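Local coordinates for putative secreted cellulose binding protein (Streptomyces coelicolor, PDB 4OY7) that cleaves glycosidic bonds of cellulose oxidatively with a copper ion, this chain being its family AA10 lytic polysaccharide monooxygenase domain, at residues Tyr117-Gly122 / Gly168-Phe173. Numbering follows the deposited sequence.
Sequences YLTKPG and GDALIF
Residues 117-119 end one strand and run antiparallel to segment 168-173 of a neighbouring strand, their axes 4.8 Å apart at closest approach. Tyr117 and Phe173 form a hydrogen-bonded pair: Tyr117 N reaches Phe173 O at 2.8 Å, nearly along the C=O axis, while Phe173 N approaches Tyr117 O at 3.0 Å from above the carbonyl plane. Leu118 and Ile172 make the adjoining non-hydrogen-bonded pair, and Thr119 N continues the ladder with a bond to Leu171 O. The return bond comes from a side chain. Thr119 holds OG1 between its backbone N and carbonyl carbon (chi1 56°), so that the hydroxyl oxygen accepts Leu171 N at 2.9 Å, in place of a main-chain carbonyl, while CG2 packs on Leu171 CB. A valine here would remove the hydroxyl and with it the acceptor for Leu171 N, which would probably loosen the end of the ladder. On the sheet face of Tyr117 and Phe173 the two side chains lie alongside each other, pointing the same way; their rings meet obliquely, planes at 39°, with Tyr117 CD1 3.4 Å from Phe173 CD2. Phe173 O also sits at the Tyr117 ring edge. On the other face Leu118, its CG anti to the backbone N, brings CD1 to 3.8 Å from Ile172 CG1 and also touches Ala170 CB. The two strands are neighbours in one sheet of the LPMO's beta-sandwich, away from the copper site: strand 134-141 flanks 112-119, strand 184-193 bonds to the far edge of 168-178, and Trp131 meets the Phe173 ring at about a right angle.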
ATOM      1  N   TYR A 117       0.968  -9.767   0.706  1.00  5.44           N
ATOM      2  CA  TYR A 117       1.866 -10.382  -0.291  1.00  5.62           C
ATOM      3  C   TYR A 117       3.236  -9.728  -0.360  1.00  5.62           C
ATOM      4  O   TYR A 117       3.372  -8.521  -0.170  1.00  5.45           O
ATOM      5  CB  TYR A 117       1.264 -10.324  -1.700  1.00  5.53           C
ATOM      6  CG  TYR A 117      -0.150 -10.834  -1.888  1.00  5.65           C
ATOM      7  CD1 TYR A 117      -1.247 -10.094  -1.469  1.00  5.66           C
ATOM      8  CD2 TYR A 117      -0.381 -12.007  -2.558  1.00  6.00           C
ATOM      9  CE1 TYR A 117      -2.549 -10.551  -1.690  1.00  5.79           C
ATOM     10  CE2 TYR A 117      -1.664 -12.482  -2.790  1.00  6.16           C
ATOM     11  CZ  TYR A 117      -2.756 -11.736  -2.370  1.00  6.09           C
ATOM     12  OH  TYR A 117      -4.030 -12.258  -2.602  1.00  6.67           O
ATOM     13  N   LEU A 118       4.251 -10.512  -0.705  1.00  6.06           N
ATOM     14  CA  LEU A 118       5.618  -9.964  -0.851  1.00  6.30           C
ATOM     15  C   LEU A 118       6.173 -10.359  -2.205  1.00  6.61           C
ATOM     16  O   LEU A 118       6.007 -11.478  -2.641  1.00  6.53           O
ATOM     17  CB  LEU A 118       6.511 -10.514   0.240  1.00  6.83           C
ATOM     18  CG  LEU A 118       7.970 -10.075   0.290  1.00  7.16           C
ATOM     19  CD1 LEU A 118       8.105  -8.581   0.596  1.00  7.05           C
ATOM     20  CD2 LEU A 118       8.688 -10.915   1.334  1.00  7.65           C
ATOM     21  N   THR A 119       6.808  -9.406  -2.866  1.00  6.67           N
ATOM     22  CA  THR A 119       7.460  -9.661  -4.126  1.00  7.21           C
ATOM     23  C   THR A 119       8.538 -10.713  -3.939  1.00  7.87           C
ATOM     24  O   THR A 119       9.253 -10.748  -2.947  1.00  7.89           O
ATOM     25  CB  THR A 119       8.026  -8.382  -4.777  1.00  7.17           C
ATOM     26  OG1 THR A 119       8.918  -7.712  -3.866  1.00  7.29           O
ATOM     27  CG2 THR A 119       6.888  -7.478  -5.209  1.00  6.93           C
ATOM     28  N   LYS A 120       8.626 -11.563  -4.947  1.00  8.51           N
ATOM     29  CA  LYS A 120       9.566 -12.690  -4.938  1.00  9.47           C
ATOM     30  C   LYS A 120      11.013 -12.240  -5.004  1.00  9.79           C
ATOM     31  O   LYS A 120      11.339 -11.175  -5.537  1.00  9.69           O
ATOM     32  CB  LYS A 120       9.270 -13.608  -6.110  1.00 10.15           C
ATOM     33  CG  LYS A 120       7.925 -14.286  -6.015  1.00 10.49           C
ATOM     34  CD  LYS A 120       7.654 -15.138  -7.237  1.00 11.44           C
ATOM     35  CE  LYS A 120       6.265 -15.754  -7.186  1.00 11.72           C
ATOM     36  NZ  LYS A 120       5.886 -16.468  -8.438  1.00 12.51           N
ATOM     37  N   PRO A 121      11.913 -13.083  -4.488  1.00 10.29           N
ATOM     38  CA  PRO A 121      13.318 -12.775  -4.621  1.00 10.81           C
ATOM     39  C   PRO A 121      13.676 -12.527  -6.087  1.00 11.22           C
ATOM     40  O   PRO A 121      13.222 -13.269  -6.984  1.00 11.67           O
ATOM     41  CB  PRO A 121      14.008 -14.046  -4.119  1.00 11.42           C
ATOM     42  CG  PRO A 121      13.001 -14.716  -3.277  1.00 11.16           C
ATOM     43  CD  PRO A 121      11.680 -14.403  -3.870  1.00 10.63           C
ATOM     44  N   GLY A 122      14.497 -11.514  -6.319  1.00 11.49           N
ATOM     45  CA  GLY A 122      14.930 -11.191  -7.662  1.00 12.01           C
ATOM     46  C   GLY A 122      14.094 -10.115  -8.313  1.00 11.50           C
ATOM     47  O   GLY A 122      14.572  -9.445  -9.229  1.00 12.33           O
ATOM     48  N   GLY A 168      17.866  -6.440  -0.396  1.00 10.13           N
ATOM     49  CA  GLY A 168      17.537  -5.468  -1.423  1.00  9.78           C
ATOM     50  C   GLY A 168      16.073  -5.062  -1.422  1.00  8.99           C
ATOM     51  O   GLY A 168      15.321  -5.315  -0.469  1.00  8.73           O
ATOM     52  N   ASP A 169      15.668  -4.397  -2.498  1.00  8.80           N
ATOM     53  CA  ASP A 169      14.340  -3.810  -2.570  1.00  8.21           C
ATOM     54  C   ASP A 169      13.285  -4.885  -2.778  1.00  7.68           C
ATOM     55  O   ASP A 169      13.550  -5.932  -3.372  1.00  7.95           O
ATOM     56  CB  ASP A 169      14.250  -2.823  -3.749  1.00  8.40           C
ATOM     57  CG  ASP A 169      15.030  -1.526  -3.529  1.00  9.04           C
ATOM     58  OD1 ASP A 169      15.319  -1.166  -2.370  1.00  9.56           O
ATOM     59  OD2 ASP A 169      15.295  -0.826  -4.542  1.00  9.67           O
ATOM     60  N   ALA A 170      12.075  -4.577  -2.341  1.00  7.07           N
ATOM     61  CA  ALA A 170      10.921  -5.457  -2.509  1.00  6.69           C
ATOM     62  C   ALA A 170       9.683  -4.574  -2.373  1.00  6.35           C
ATOM     63  O   ALA A 170       9.793  -3.387  -2.139  1.00  6.34           O
ATOM     64  CB  ALA A 170      10.950  -6.562  -1.453  1.00  6.82           C
ATOM     65  N   LEU A 171       8.506  -5.159  -2.493  1.00  6.14           N
ATOM     66  CA  LEU A 171       7.277  -4.416  -2.252  1.00  5.97           C
ATOM     67  C   LEU A 171       6.297  -5.333  -1.516  1.00  5.82           C
ATOM     68  O   LEU A 171       6.221  -6.539  -1.785  1.00  6.00           O
ATOM     69  CB  LEU A 171       6.732  -3.942  -3.578  1.00  6.04           C
ATOM     70  CG  LEU A 171       5.417  -3.191  -3.624  1.00  5.75           C
ATOM     71  CD1 LEU A 171       5.470  -2.359  -4.907  1.00  5.92           C
ATOM     72  CD2 LEU A 171       4.237  -4.151  -3.623  1.00  5.64           C
ATOM     73  N   ILE A 172       5.571  -4.774  -0.561  1.00  5.75           N
ATOM     74  CA  ILE A 172       4.488  -5.495   0.113  1.00  5.78           C
ATOM     75  C   ILE A 172       3.174  -4.953  -0.423  1.00  5.45           C
ATOM     76  O   ILE A 172       2.881  -3.767  -0.281  1.00  5.51           O
ATOM     77  CB  ILE A 172       4.556  -5.332   1.652  1.00  6.09           C
ATOM     78  CG1 ILE A 172       5.790  -6.064   2.202  1.00  6.52           C
ATOM     79  CG2 ILE A 172       3.312  -5.875   2.333  1.00  6.15           C
ATOM     80  CD1 ILE A 172       6.166  -5.664   3.607  1.00  7.02           C
ATOM     81  N   PHE A 173       2.391  -5.847  -1.013  1.00  5.36           N
ATOM     82  CA  PHE A 173       1.067  -5.518  -1.552  1.00  5.24           C
ATOM     83  C   PHE A 173       0.014  -6.106  -0.641  1.00  5.31           C
ATOM     84  O   PHE A 173       0.138  -7.273  -0.206  1.00  5.70           O
ATOM     85  CB  PHE A 173       0.873  -6.127  -2.944  1.00  5.11           C
ATOM     86  CG  PHE A 173      -0.549  -6.147  -3.388  1.00  5.04           C
ATOM     87  CD1 PHE A 173      -1.216  -4.959  -3.713  1.00  4.96           C
ATOM     88  CD2 PHE A 173      -1.239  -7.341  -3.481  1.00  5.18           C
ATOM     89  CE1 PHE A 173      -2.533  -4.989  -4.125  1.00  4.95           C
ATOM     90  CE2 PHE A 173      -2.572  -7.359  -3.873  1.00  5.08           C
ATOM     91  CZ  PHE A 173      -3.225  -6.177  -4.153  1.00  5.00           C
TER